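Local coordinates for protein methyltransferase (Streptococcus mutans, PDB 2B78) that is of unknown function but probably acts as an S-adenosyl-L-methionine-dependent methyltransferase, perhaps on RNA, at residues 34-39 against 47-52; 94-99 against 174-179; 148-153 against 185-190. All coordinates share one frame; numbering follows the deposited sequence.

Contact 1: 34-39 against 47-52; sequences QVVQLY and GTAYLS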
ATOM      1  N   GLN A  34      14.368 -21.843   2.440  1.00 29.75           N
ATOM      2  CA  GLN A  34      14.450 -23.053   1.639  1.00 28.84           C
ATOM      3  C   GLN A  34      13.042 -23.505   1.314  1.00 27.66           C
ATOM      4  O   GLN A  34      12.081 -23.094   1.975  1.00 27.18           O
ATOM      5  CB  GLN A  34      15.187 -24.158   2.406  1.00 29.11           C
ATOM      6  CG  GLN A  34      14.557 -24.528   3.747  1.00 30.53           C
ATOM      7  CD  GLN A  34      15.355 -25.577   4.509  1.00 32.25           C
ATOM      8  OE1 GLN A  34      15.471 -26.729   4.081  1.00 32.14           O
ATOM      9  NE2 GLN A  34      15.917 -25.178   5.643  1.00 33.96           N
ATOM     10  N   VAL A  35      12.919 -24.328   0.281  1.00 25.84           N
ATOM     11  CA  VAL A  35      11.626 -24.864  -0.112  1.00 24.86           C
ATOM     12  C   VAL A  35      11.383 -26.077   0.780  1.00 24.77           C
ATOM     13  O   VAL A  35      12.317 -26.824   1.081  1.00 25.13           O
ATOM     14  CB  VAL A  35      11.636 -25.307  -1.592  1.00 24.98           C
ATOM     15  CG1 VAL A  35      10.309 -25.954  -1.957  1.00 23.77           C
ATOM     16  CG2 VAL A  35      11.896 -24.103  -2.489  1.00 24.88           C
ATOM     17  N   VAL A  36      10.148 -26.259   1.231  1.00 23.40           N
ATOM     18  CA  VAL A  36       9.826 -27.401   2.076  1.00 22.54           C
ATOM     19  C   VAL A  36       8.511 -27.991   1.610  1.00 23.65           C
ATOM     20  O   VAL A  36       7.830 -27.413   0.759  1.00 23.26           O
ATOM     21  CB  VAL A  36       9.689 -27.002   3.570  1.00 22.24           C
ATOM     22  CG1 VAL A  36      10.988 -26.363   4.066  1.00 21.47           C
ATOM     23  CG2 VAL A  36       8.511 -26.042   3.760  1.00 21.01           C
ATOM     24  N   GLN A  37       8.175 -29.157   2.146  1.00 23.82           N
ATOM     25  CA  GLN A  37       6.919 -29.804   1.819  1.00 24.35           C
ATOM     26  C   GLN A  37       6.169 -29.884   3.132  1.00 24.30           C
ATOM     27  O   GLN A  37       6.686 -30.412   4.117  1.00 23.97           O
ATOM     28  CB  GLN A  37       7.143 -31.212   1.276  1.00 25.69           C
ATOM     29  CG  GLN A  37       7.973 -31.274   0.010  1.00 26.23           C
ATOM     30  CD  GLN A  37       7.995 -32.673  -0.573  1.00 29.41           C
ATOM     31  OE1 GLN A  37       8.290 -33.646   0.129  1.00 30.57           O
ATOM     32  NE2 GLN A  37       7.680 -32.785  -1.862  1.00 28.23           N
ATOM     33  N   LEU A  38       4.958 -29.345   3.144  1.00 24.28           N
ATOM     34  CA  LEU A  38       4.135 -29.339   4.344  1.00 23.54           C
ATOM     35  C   LEU A  38       3.278 -30.589   4.442  1.00 23.86           C
ATOM     36  O   LEU A  38       2.642 -30.988   3.467  1.00 24.43           O
ATOM     37  CB  LEU A  38       3.225 -28.113   4.336  1.00 24.02           C
ATOM     38  CG  LEU A  38       3.953 -26.785   4.116  1.00 23.29           C
ATOM     39  CD1 LEU A  38       2.949 -25.648   4.118  1.00 22.74           C
ATOM     40  CD2 LEU A  38       4.996 -26.592   5.209  1.00 23.59           C
ATOM     41  N   TYR A  39       3.259 -31.185   5.633  1.00 23.54           N
ATOM     42  CA  TYR A  39       2.479 -32.391   5.903  1.00 24.54           C
ATOM     43  C   TYR A  39       1.669 -32.233   7.194  1.00 25.57           C
ATOM     44  O   TYR A  39       2.093 -31.537   8.119  1.00 26.24           O
ATOM     45  CB  TYR A  39       3.413 -33.597   6.054  1.00 23.85           C
ATOM     46  CG  TYR A  39       3.871 -34.203   4.749  1.00 23.56           C
ATOM     47  CD1 TYR A  39       3.188 -35.277   4.182  1.00 23.04           C
ATOM     48  CD2 TYR A  39       4.986 -33.700   4.074  1.00 23.71           C
ATOM     49  CE1 TYR A  39       3.607 -35.841   2.970  1.00 23.36           C
ATOM     50  CE2 TYR A  39       5.408 -34.253   2.865  1.00 23.27           C
ATOM     51  CZ  TYR A  39       4.713 -35.322   2.321  1.00 22.67           C
ATOM     52  OH  TYR A  39       5.121 -35.871   1.127  1.00 21.77           O
ATOM     53  N   GLY A  47       1.156 -29.601   0.649  1.00 23.20           N
ATOM     54  CA  GLY A  47       1.644 -28.671  -0.356  1.00 21.48           C
ATOM     55  C   GLY A  47       3.109 -28.309  -0.317  1.00 20.51           C
ATOM     56  O   GLY A  47       3.850 -28.711   0.584  1.00 21.25           O
ATOM     57  N   THR A  48       3.520 -27.534  -1.316  1.00 19.67           N
ATOM     58  CA  THR A  48       4.896 -27.069  -1.446  1.00 18.86           C
ATOM     59  C   THR A  48       4.932 -25.648  -0.911  1.00 17.93           C
ATOM     60  O   THR A  48       4.017 -24.872  -1.169  1.00 20.02           O
ATOM     61  CB  THR A  48       5.330 -27.076  -2.933  1.00 18.90           C
ATOM     62  OG1 THR A  48       5.255 -28.415  -3.442  1.00 17.78           O
ATOM     63  CG2 THR A  48       6.761 -26.556  -3.089  1.00 18.34           C
ATOM     64  N   ALA A  49       5.974 -25.304  -0.161  1.00 16.40           N
ATOM     65  CA  ALA A  49       6.082 -23.962   0.397  1.00 16.15           C
ATOM     66  C   ALA A  49       7.535 -23.541   0.538  1.00 15.78           C
ATOM     67  O   ALA A  49       8.442 -24.345   0.337  1.00 14.85           O
ATOM     68  CB  ALA A  49       5.397 -23.918   1.762  1.00 15.41           C
ATOM     69  N   TYR A  50       7.758 -22.273   0.873  1.00 15.14           N
ATOM     70  CA  TYR A  50       9.117 -21.805   1.089  1.00 14.50           C
ATOM     71  C   TYR A  50       9.158 -21.036   2.399  1.00 14.59           C
ATOM     72  O   TYR A  50       8.186 -20.379   2.785  1.00 12.41           O
ATOM     73  CB  TYR A  50       9.626 -20.951  -0.093  1.00 14.18           C
ATOM     74  CG  TYR A  50       9.190 -19.496  -0.158  1.00 14.46           C
ATOM     75  CD1 TYR A  50       9.688 -18.548   0.737  1.00 13.59           C
ATOM     76  CD2 TYR A  50       8.320 -19.057  -1.158  1.00 15.64           C
ATOM     77  CE1 TYR A  50       9.332 -17.197   0.637  1.00 15.35           C
ATOM     78  CE2 TYR A  50       7.959 -17.704  -1.271  1.00 14.49           C
ATOM     79  CZ  TYR A  50       8.470 -16.783  -0.373  1.00 14.93           C
ATOM     80  OH  TYR A  50       8.138 -15.451  -0.485  1.00 14.12           O
ATOM     81  N   LEU A  51      10.281 -21.149   3.099  1.00 15.16           N
ATOM     82  CA  LEU A  51      10.453 -20.472   4.368  1.00 15.44           C
ATOM     83  C   LEU A  51      11.388 -19.284   4.234  1.00 16.00           C
ATOM     84  O   LEU A  51      12.400 -19.354   3.547  1.00 15.21           O
ATOM     85  CB  LEU A  51      11.024 -21.433   5.418  1.00 15.65           C
ATOM     86  CG  LEU A  51      10.227 -22.697   5.744  1.00 15.45           C
ATOM     87  CD1 LEU A  51      10.966 -23.497   6.808  1.00 12.56           C
ATOM     88  CD2 LEU A  51       8.836 -22.317   6.230  1.00 15.26           C
ATOM     89  N   SER A  52      11.027 -18.195   4.898  1.00 16.71           N
ATOM     90  CA  SER A  52      11.830 -16.986   4.918  1.00 18.88           C
ATOM     91  C   SER A  52      11.093 -16.022   5.823  1.00 20.92           C
ATOM     92  O   SER A  52       9.869 -15.910   5.758  1.00 20.28           O
ATOM     93  CB  SER A  52      11.983 -16.393   3.514  1.00 19.58           C
ATOM     94  OG  SER A  52      12.938 -15.341   3.520  1.00 18.48           O
TER
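Val36 and Ala49 form an antiparallel hydrogen-bonded pair at the middle of this beta hairpin, where the N-to-C directions of the two short segments are 139° apart and their axes come within 4.5 Å. Val36 N reaches Ala49 O at 2.7 Å, and Ala49 N reaches Val36 O at 3.0 Å. The bonds Leu51 N to Gln34 O and Leu38 N to Gly47 O extend the pairing both ways; the bond from Gly47 N to Leu38 O is weak.

Val36, Leu38, Ala49 and Leu51 share one face. Leu38 CD1 packs on Ala49 CB at 3.8 Å. Val36 CG1 meets Leu51 CD1 at 4.0 Å, the two side chains crossing at about a right angle. On the other face the methyls Val35 CG1 and Thr48 CG2 touch at 3.8 Å. Thr48 CG2 lies anti to the backbone N, toward Val35; OG1 bonds Lys65 O.

The hairpin belongs to the PUA-like domain. Strand 2-5 flanks strand 34-39, and its Ile2 and Leu4 pack against Val36 and Leu38. Strand 57-63 lies beyond strand 45-54. Helix 126-130 meets the Val35 and Tyr50 face, where Phe127 stacks on the Tyr50 ring.

Contact 2: 94-99 against 174-179; sequences TTAYRL and FLILEN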
ATOM      1  N   THR A  94      -4.949   5.702 -16.480  1.00 13.45           N
ATOM      2  CA  THR A  94      -4.093   5.304 -15.360  1.00 12.03           C
ATOM      3  C   THR A  94      -2.926   4.502 -15.910  1.00 11.95           C
ATOM      4  O   THR A  94      -3.110   3.380 -16.371  1.00 12.47           O
ATOM      5  CB  THR A  94      -4.872   4.437 -14.367  1.00 10.22           C
ATOM      6  OG1 THR A  94      -5.827   5.257 -13.686  1.00  8.68           O
ATOM      7  CG2 THR A  94      -3.921   3.791 -13.352  1.00  9.16           C
ATOM      8  N   THR A  95      -1.724   5.071 -15.853  1.00 12.13           N
ATOM      9  CA  THR A  95      -0.556   4.398 -16.395  1.00 12.06           C
ATOM     10  C   THR A  95       0.365   3.824 -15.330  1.00 12.89           C
ATOM     11  O   THR A  95       1.440   3.312 -15.637  1.00 13.97           O
ATOM     12  CB  THR A  95       0.248   5.343 -17.314  1.00 13.10           C
ATOM     13  OG1 THR A  95       0.774   6.441 -16.553  1.00 13.92           O
ATOM     14  CG2 THR A  95      -0.650   5.882 -18.415  1.00 13.09           C
ATOM     15  N   ALA A  96      -0.062   3.895 -14.076  1.00 13.03           N
ATOM     16  CA  ALA A  96       0.731   3.339 -12.991  1.00 14.09           C
ATOM     17  C   ALA A  96      -0.230   2.543 -12.126  1.00 13.70           C
ATOM     18  O   ALA A  96      -1.206   3.089 -11.625  1.00 15.17           O
ATOM     19  CB  ALA A  96       1.403   4.456 -12.173  1.00 12.64           C
ATOM     20  N   TYR A  97       0.036   1.249 -11.973  1.00 13.48           N
ATOM     21  CA  TYR A  97      -0.810   0.377 -11.167  1.00 13.32           C
ATOM     22  C   TYR A  97      -0.026  -0.874 -10.808  1.00 13.04           C
ATOM     23  O   TYR A  97       1.072  -1.091 -11.325  1.00 13.82           O
ATOM     24  CB  TYR A  97      -2.094   0.020 -11.928  1.00 15.43           C
ATOM     25  CG  TYR A  97      -1.871  -0.663 -13.265  1.00 17.71           C
ATOM     26  CD1 TYR A  97      -1.899  -2.053 -13.375  1.00 18.20           C
ATOM     27  CD2 TYR A  97      -1.620   0.084 -14.422  1.00 19.13           C
ATOM     28  CE1 TYR A  97      -1.685  -2.680 -14.600  1.00 17.74           C
ATOM     29  CE2 TYR A  97      -1.400  -0.538 -15.653  1.00 18.87           C
ATOM     30  CZ  TYR A  97      -1.434  -1.917 -15.732  1.00 18.77           C
ATOM     31  OH  TYR A  97      -1.205  -2.536 -16.942  1.00 21.15           O
ATOM     32  N   ARG A  98      -0.570  -1.706  -9.927  1.00 12.11           N
ATOM     33  CA  ARG A  98       0.152  -2.909  -9.519  1.00 11.27           C
ATOM     34  C   ARG A  98      -0.070  -4.121 -10.428  1.00 11.19           C
ATOM     35  O   ARG A  98      -1.207  -4.480 -10.730  1.00 10.72           O
ATOM     36  CB  ARG A  98      -0.196  -3.269  -8.074  1.00  9.74           C
ATOM     37  CG  ARG A  98       0.428  -4.581  -7.597  1.00  8.67           C
ATOM     38  CD  ARG A  98       0.689  -4.569  -6.101  1.00  7.13           C
ATOM     39  NE  ARG A  98       1.728  -3.605  -5.752  1.00  8.27           N
ATOM     40  CZ  ARG A  98       2.239  -3.459  -4.535  1.00  7.34           C
ATOM     41  NH1 ARG A  98       1.815  -4.216  -3.533  1.00  5.08           N
ATOM     42  NH2 ARG A  98       3.179  -2.549  -4.323  1.00  7.06           N
ATOM     43  N   LEU A  99       1.029  -4.756 -10.838  1.00 10.37           N
ATOM     44  CA  LEU A  99       0.980  -5.932 -11.714  1.00 10.30           C
ATOM     45  C   LEU A  99       0.935  -7.263 -10.962  1.00  9.23           C
ATOM     46  O   LEU A  99       0.366  -8.246 -11.455  1.00  8.25           O
ATOM     47  CB  LEU A  99       2.196  -5.932 -12.653  1.00  9.48           C
ATOM     48  CG  LEU A  99       2.368  -4.751 -13.614  1.00 10.73           C
ATOM     49  CD1 LEU A  99       3.641  -4.950 -14.445  1.00 11.27           C
ATOM     50  CD2 LEU A  99       1.154  -4.638 -14.538  1.00  9.97           C
ATOM     51  N   PHE A 174       9.741  11.495 -12.946  1.00 16.03           N
ATOM     52  CA  PHE A 174       8.914  11.625 -14.138  1.00 13.26           C
ATOM     53  C   PHE A 174       7.441  11.561 -13.754  1.00 14.18           C
ATOM     54  O   PHE A 174       7.108  11.220 -12.619  1.00 13.71           O
ATOM     55  CB  PHE A 174       9.262  10.528 -15.158  1.00 12.47           C
ATOM     56  CG  PHE A 174       9.063   9.117 -14.648  1.00  8.97           C
ATOM     57  CD1 PHE A 174       7.835   8.469 -14.801  1.00 10.95           C
ATOM     58  CD2 PHE A 174      10.098   8.444 -14.009  1.00  7.90           C
ATOM     59  CE1 PHE A 174       7.642   7.160 -14.317  1.00  9.26           C
ATOM     60  CE2 PHE A 174       9.924   7.139 -13.523  1.00  8.55           C
ATOM     61  CZ  PHE A 174       8.697   6.497 -13.676  1.00 10.14           C
ATOM     62  N   LEU A 175       6.564  11.888 -14.697  1.00 13.41           N
ATOM     63  CA  LEU A 175       5.132  11.886 -14.438  1.00 13.01           C
ATOM     64  C   LEU A 175       4.431  10.633 -14.941  1.00 13.67           C
ATOM     65  O   LEU A 175       4.868  10.003 -15.911  1.00 14.42           O
ATOM     66  CB  LEU A 175       4.476  13.093 -15.110  1.00 11.90           C
ATOM     67  CG  LEU A 175       4.965  14.506 -14.788  1.00 13.41           C
ATOM     68  CD1 LEU A 175       4.289  15.501 -15.742  1.00 11.13           C
ATOM     69  CD2 LEU A 175       4.672  14.843 -13.343  1.00  9.67           C
ATOM     70  N   ILE A 176       3.360  10.259 -14.247  1.00 13.19           N
ATOM     71  CA  ILE A 176       2.520   9.141 -14.654  1.00 11.76           C
ATOM     72  C   ILE A 176       1.114   9.708 -14.552  1.00 12.86           C
ATOM     73  O   ILE A 176       0.932  10.833 -14.056  1.00 13.36           O
ATOM     74  CB  ILE A 176       2.695   7.875 -13.751  1.00 12.83           C
ATOM     75  CG1 ILE A 176       2.439   8.197 -12.278  1.00 11.62           C
ATOM     76  CG2 ILE A 176       4.108   7.293 -13.942  1.00 10.67           C
ATOM     77  CD1 ILE A 176       0.974   8.130 -11.878  1.00 14.56           C
ATOM     78  N   LEU A 177       0.127   8.970 -15.051  1.00 11.11           N
ATOM     79  CA  LEU A 177      -1.245   9.432 -15.004  1.00 10.52           C
ATOM     80  C   LEU A 177      -2.038   8.461 -14.148  1.00 11.65           C
ATOM     81  O   LEU A 177      -1.799   7.250 -14.193  1.00 10.22           O
ATOM     82  CB  LEU A 177      -1.835   9.465 -16.418  1.00 10.92           C
ATOM     83  CG  LEU A 177      -2.929  10.481 -16.752  1.00 10.85           C
ATOM     84  CD1 LEU A 177      -2.309  11.870 -16.852  1.00  8.34           C
ATOM     85  CD2 LEU A 177      -3.590  10.113 -18.079  1.00  9.49           C
ATOM     86  N   GLU A 178      -2.963   8.998 -13.353  1.00 13.03           N
ATOM     87  CA  GLU A 178      -3.834   8.176 -12.509  1.00 12.64           C
ATOM     88  C   GLU A 178      -5.178   8.880 -12.448  1.00 12.65           C
ATOM     89  O   GLU A 178      -5.259  10.032 -12.018  1.00 13.43           O
ATOM     90  CB  GLU A 178      -3.281   8.033 -11.090  1.00 11.85           C
ATOM     91  CG  GLU A 178      -4.006   6.964 -10.258  1.00 12.39           C
ATOM     92  CD  GLU A 178      -3.701   7.065  -8.771  1.00 13.39           C
ATOM     93  OE1 GLU A 178      -4.209   8.005  -8.122  1.00 13.69           O
ATOM     94  OE2 GLU A 178      -2.957   6.206  -8.251  1.00 12.83           O
ATOM     95  N   ASN A 179      -6.230   8.182 -12.876  1.00 13.87           N
ATOM     96  CA  ASN A 179      -7.570   8.752 -12.900  1.00 12.44           C
ATOM     97  C   ASN A 179      -7.570   9.956 -13.829  1.00 11.39           C
ATOM     98  O   ASN A 179      -8.366  10.879 -13.672  1.00 11.51           O
ATOM     99  CB  ASN A 179      -7.989   9.187 -11.497  1.00 12.86           C
ATOM    100  CG  ASN A 179      -8.139   8.024 -10.544  1.00 12.60           C
ATOM    101  OD1 ASN A 179      -7.719   8.101  -9.385  1.00 12.83           O
ATOM    102  ND2 ASN A 179      -8.752   6.944 -11.013  1.00  8.57           N
TER
HETATM  103  O   HOH W   1      -2.745   3.792  -9.520  1.00 15.16           O
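Thr95 grips the backbone of Leu177 with two bonds. Its N donates to Leu177 O at 2.7 Å, tilted 31° from the carbonyl plane. Its OG1 accepts from Leu177 N at 3.0 Å, and that bond is nearly straight. The first torsion (64°) sets OG1 between the backbone N and the carbonyl carbon. From there OG1 accepts the N-H of Leu177, where a regular strand pair would use a carbonyl oxygen. Leu177 O has a second approach, from Thr94 CA at 3.2 Å, a CA-H...O contact. Next to it, Thr94 OG1 accepts from Asn179 N at 3.1 Å and 176°.

These bonds join two different sheets. Segment 174-178 is the first strand of a two-stranded antiparallel hairpin with strand 181-185, and Asn179 enters its tight turn with positive phi. Segment 94-99 leads into strand 96-101, an outermost strand of the five-stranded mixed sheet. Thr95, just before that strand, makes a backbone hydrogen bond with Gly116. All three direct hydrogen bonds between the segments involve Thr94 or Thr95.

The packed inner part is small and apolar. Ala96 CB points toward the hairpin, and Ile176 CD1 meets Ala96 CB at 3.7 Å. Ala96 N is buried here with no partner. Leu197 also touches Ala96.

Elsewhere the contact is looser. One water links the segments, donating to Ala96 O and to Glu178 OE2, each at 2.7 Å. The same carboxylate makes a salt bridge through OE1 to Arg203 of helix 200-210. On the partly exposed side the side chain of Leu177 comes no closer than its CB, 4.0 Å from Thr95 OG1.

Contact 3: 148-153 against 185-190; sequences GAYEKI and VFLNDG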
ATOM      1  N   GLY A 148      12.483  -0.479 -18.958  1.00 20.30           N
ATOM      2  CA  GLY A 148      13.457  -0.748 -17.919  1.00 19.36           C
ATOM      3  C   GLY A 148      12.803  -1.167 -16.624  1.00 20.08           C
ATOM      4  O   GLY A 148      11.573  -1.146 -16.511  1.00 21.59           O
ATOM      5  N   ALA A 149      13.621  -1.545 -15.642  1.00 19.46           N
ATOM      6  CA  ALA A 149      13.117  -1.985 -14.349  1.00 18.98           C
ATOM      7  C   ALA A 149      14.035  -1.621 -13.192  1.00 18.27           C
ATOM      8  O   ALA A 149      15.260  -1.523 -13.345  1.00 18.55           O
ATOM      9  CB  ALA A 149      12.899  -3.499 -14.362  1.00 18.93           C
ATOM     10  N   TYR A 150      13.413  -1.437 -12.030  1.00 17.19           N
ATOM     11  CA  TYR A 150      14.096  -1.109 -10.790  1.00 16.47           C
ATOM     12  C   TYR A 150      13.597  -2.072  -9.729  1.00 16.21           C
ATOM     13  O   TYR A 150      12.582  -2.744  -9.925  1.00 15.51           O
ATOM     14  CB  TYR A 150      13.776   0.321 -10.375  1.00 15.11           C
ATOM     15  CG  TYR A 150      14.460   1.336 -11.238  1.00 17.03           C
ATOM     16  CD1 TYR A 150      15.692   1.883 -10.861  1.00 15.45           C
ATOM     17  CD2 TYR A 150      13.910   1.714 -12.459  1.00 14.83           C
ATOM     18  CE1 TYR A 150      16.357   2.787 -11.690  1.00 16.45           C
ATOM     19  CE2 TYR A 150      14.566   2.612 -13.292  1.00 16.97           C
ATOM     20  CZ  TYR A 150      15.787   3.142 -12.902  1.00 17.00           C
ATOM     21  OH  TYR A 150      16.440   4.022 -13.736  1.00 18.02           O
ATOM     22  N   GLU A 151      14.307  -2.140  -8.612  1.00 16.13           N
ATOM     23  CA  GLU A 151      13.917  -3.032  -7.533  1.00 17.16           C
ATOM     24  C   GLU A 151      14.107  -2.401  -6.159  1.00 16.72           C
ATOM     25  O   GLU A 151      15.019  -1.601  -5.961  1.00 16.35           O
ATOM     26  CB  GLU A 151      14.728  -4.331  -7.606  1.00 15.65           C
ATOM     27  CG  GLU A 151      16.210  -4.165  -7.250  1.00 16.42           C
ATOM     28  CD  GLU A 151      17.004  -5.446  -7.425  1.00 16.64           C
ATOM     29  OE1 GLU A 151      16.409  -6.537  -7.314  1.00 11.75           O
ATOM     30  OE2 GLU A 151      18.230  -5.367  -7.664  1.00 17.25           O
ATOM     31  N   LYS A 152      13.234  -2.764  -5.220  1.00 17.10           N
ATOM     32  CA  LYS A 152      13.324  -2.284  -3.841  1.00 17.43           C
ATOM     33  C   LYS A 152      13.576  -3.497  -2.952  1.00 18.74           C
ATOM     34  O   LYS A 152      12.955  -4.541  -3.144  1.00 19.80           O
ATOM     35  CB  LYS A 152      12.009  -1.627  -3.383  1.00 16.47           C
ATOM     36  CG  LYS A 152      11.546  -0.422  -4.188  1.00 14.93           C
ATOM     37  CD  LYS A 152      12.571   0.697  -4.170  1.00 13.98           C
ATOM     38  CE  LYS A 152      12.030   1.943  -4.852  1.00 12.42           C
ATOM     39  NZ  LYS A 152      13.054   3.019  -4.951  1.00  7.43           N
ATOM     40  N   ILE A 153      14.496  -3.365  -1.998  1.00 20.00           N
ATOM     41  CA  ILE A 153      14.788  -4.430  -1.043  1.00 20.18           C
ATOM     42  C   ILE A 153      13.982  -4.066   0.203  1.00 21.26           C
ATOM     43  O   ILE A 153      14.257  -3.055   0.852  1.00 20.59           O
ATOM     44  CB  ILE A 153      16.284  -4.478  -0.681  1.00 19.99           C
ATOM     45  CG1 ILE A 153      17.110  -4.762  -1.929  1.00 19.98           C
ATOM     46  CG2 ILE A 153      16.541  -5.544   0.366  1.00 18.57           C
ATOM     47  CD1 ILE A 153      16.601  -5.915  -2.744  1.00 22.81           C
ATOM     48  N   VAL A 185       6.621  11.042  -9.868  1.00 12.32           N
ATOM     49  CA  VAL A 185       7.174   9.891  -9.165  1.00 11.53           C
ATOM     50  C   VAL A 185       8.666   9.715  -9.430  1.00 11.48           C
ATOM     51  O   VAL A 185       9.243  10.351 -10.324  1.00 12.47           O
ATOM     52  CB  VAL A 185       6.438   8.573  -9.554  1.00 11.37           C
ATOM     53  CG1 VAL A 185       4.941   8.700  -9.257  1.00  9.03           C
ATOM     54  CG2 VAL A 185       6.662   8.252 -11.023  1.00 10.55           C
ATOM     55  N   PHE A 186       9.278   8.837  -8.644  1.00 11.04           N
ATOM     56  CA  PHE A 186      10.702   8.546  -8.749  1.00 11.42           C
ATOM     57  C   PHE A 186      10.881   7.077  -8.374  1.00 12.21           C
ATOM     58  O   PHE A 186      10.271   6.607  -7.414  1.00 13.54           O
ATOM     59  CB  PHE A 186      11.499   9.489  -7.825  1.00 10.37           C
ATOM     60  CG  PHE A 186      10.870   9.724  -6.467  1.00 10.07           C
ATOM     61  CD1 PHE A 186      11.202   8.920  -5.373  1.00 10.10           C
ATOM     62  CD2 PHE A 186       9.965  10.762  -6.280  1.00  8.16           C
ATOM     63  CE1 PHE A 186      10.639   9.154  -4.110  1.00  9.19           C
ATOM     64  CE2 PHE A 186       9.393  11.007  -5.024  1.00  9.09           C
ATOM     65  CZ  PHE A 186       9.731  10.203  -3.939  1.00  9.55           C
ATOM     66  N   LEU A 187      11.715   6.355  -9.124  1.00 12.12           N
ATOM     67  CA  LEU A 187      11.895   4.926  -8.897  1.00 12.96           C
ATOM     68  C   LEU A 187      13.186   4.462  -8.251  1.00 14.25           C
ATOM     69  O   LEU A 187      13.303   3.281  -7.908  1.00 12.79           O
ATOM     70  CB  LEU A 187      11.733   4.164 -10.220  1.00 11.18           C
ATOM     71  CG  LEU A 187      10.366   4.217 -10.892  1.00 11.23           C
ATOM     72  CD1 LEU A 187      10.369   3.284 -12.096  1.00 11.07           C
ATOM     73  CD2 LEU A 187       9.290   3.808  -9.889  1.00 10.24           C
ATOM     74  N   ASN A 188      14.150   5.357  -8.066  1.00 14.43           N
ATOM     75  CA  ASN A 188      15.406   4.914  -7.481  1.00 16.98           C
ATOM     76  C   ASN A 188      15.906   5.795  -6.339  1.00 18.14           C
ATOM     77  O   ASN A 188      17.110   6.010  -6.180  1.00 19.32           O
ATOM     78  CB  ASN A 188      16.456   4.799  -8.585  1.00 16.60           C
ATOM     79  CG  ASN A 188      17.640   3.958  -8.171  1.00 18.60           C
ATOM     80  OD1 ASN A 188      17.479   2.915  -7.534  1.00 18.60           O
ATOM     81  ND2 ASN A 188      18.841   4.401  -8.535  1.00 19.19           N
ATOM     82  N   ASP A 189      14.974   6.288  -5.534  1.00 18.94           N
ATOM     83  CA  ASP A 189      15.319   7.135  -4.397  1.00 19.70           C
ATOM     84  C   ASP A 189      14.630   6.641  -3.121  1.00 19.87           C
ATOM     85  O   ASP A 189      13.522   7.068  -2.788  1.00 18.61           O
ATOM     86  CB  ASP A 189      14.933   8.586  -4.702  1.00 19.92           C
ATOM     87  CG  ASP A 189      15.110   9.504  -3.509  1.00 21.36           C
ATOM     88  OD1 ASP A 189      15.887   9.158  -2.591  1.00 22.77           O
ATOM     89  OD2 ASP A 189      14.474  10.581  -3.499  1.00 22.86           O
ATOM     90  N   GLY A 190      15.291   5.723  -2.417  1.00 20.14           N
ATOM     91  CA  GLY A 190      14.731   5.188  -1.189  1.00 19.80           C
ATOM     92  C   GLY A 190      13.708   4.096  -1.437  1.00 21.00           C
ATOM     93  O   GLY A 190      13.600   3.587  -2.551  1.00 21.53           O
TER
HETATM   94  O   HOH W   2      12.104   5.637  -5.550  1.00 13.65           O
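Tyr150 lies with one ring face under Leu187. Leu187 CB sits over that face, and its CD1 touches Tyr150 CD2 at 3.9 Å. The two side chains cross at about a right angle. Asn188 CB reaches Tyr150 CE1 at 3.7 Å, coming in obliquely. The Asn188 amide is turned 42° from the ring. The phenol end leaves the contact: Tyr150 OH bonds Glu169 OE2 and Ala170 N, which helps fix the ring in place.

Lys152 covers almost as much surface but works through its tip. Its chain bends at chi2 (-60°) and runs extended from there, and NZ ends in the curve of residues 187-190. NZ bonds Leu187 O at 3.0 Å, approaching from above the carbonyl plane. It also bonds Gly190 O, nearly along the C=O axis; at 2.5 Å this bond is very short, and its exact length is doubtful. NZ donates to a water at 2.8 Å as well, and that water accepts from Asp189 N at 2.9 Å and lies near Phe186 O. Ser162 OG of the neighbouring strand 162-165 is a further partner of NZ, and it also bonds Asn188 OD1. These four partners outnumber the three protons of NZ, so they must share them.

Strand 148-153 here meets an irregular loop that lies between strand 181-185 and helix 200-210. Carbonyl oxygens and a water gather round one amine, which probably favours its positive charge. Lys152 thus holds a loop whose Asp189 makes a salt bridge to Arg246, a residue seen to bind S-adenosyl-L-homocysteine.

Contact 1 closes before contact 2 opens and lies apart in the N-terminal PUA-like domain. Its centre is about 35 Å from that of contact 2 and 30 Å from that of contact 3, and it touches neither. Contacts 2 and 3 have centres 15 Å apart and interleave along the chain: 94-99, 148-153, 174-179, 185-190. The first segment of each lies on or just before a strand of the five-stranded mixed sheet that runs from strand 96-101 to strand 162-165. Both end on the hairpin 174-185 or the loop after it, where Phe174 packs on Leu187. The hairpin and loop are therefore fastened to that sheet at two places, just ahead of helix 200-210 and the seven-stranded methyltransferase sheet.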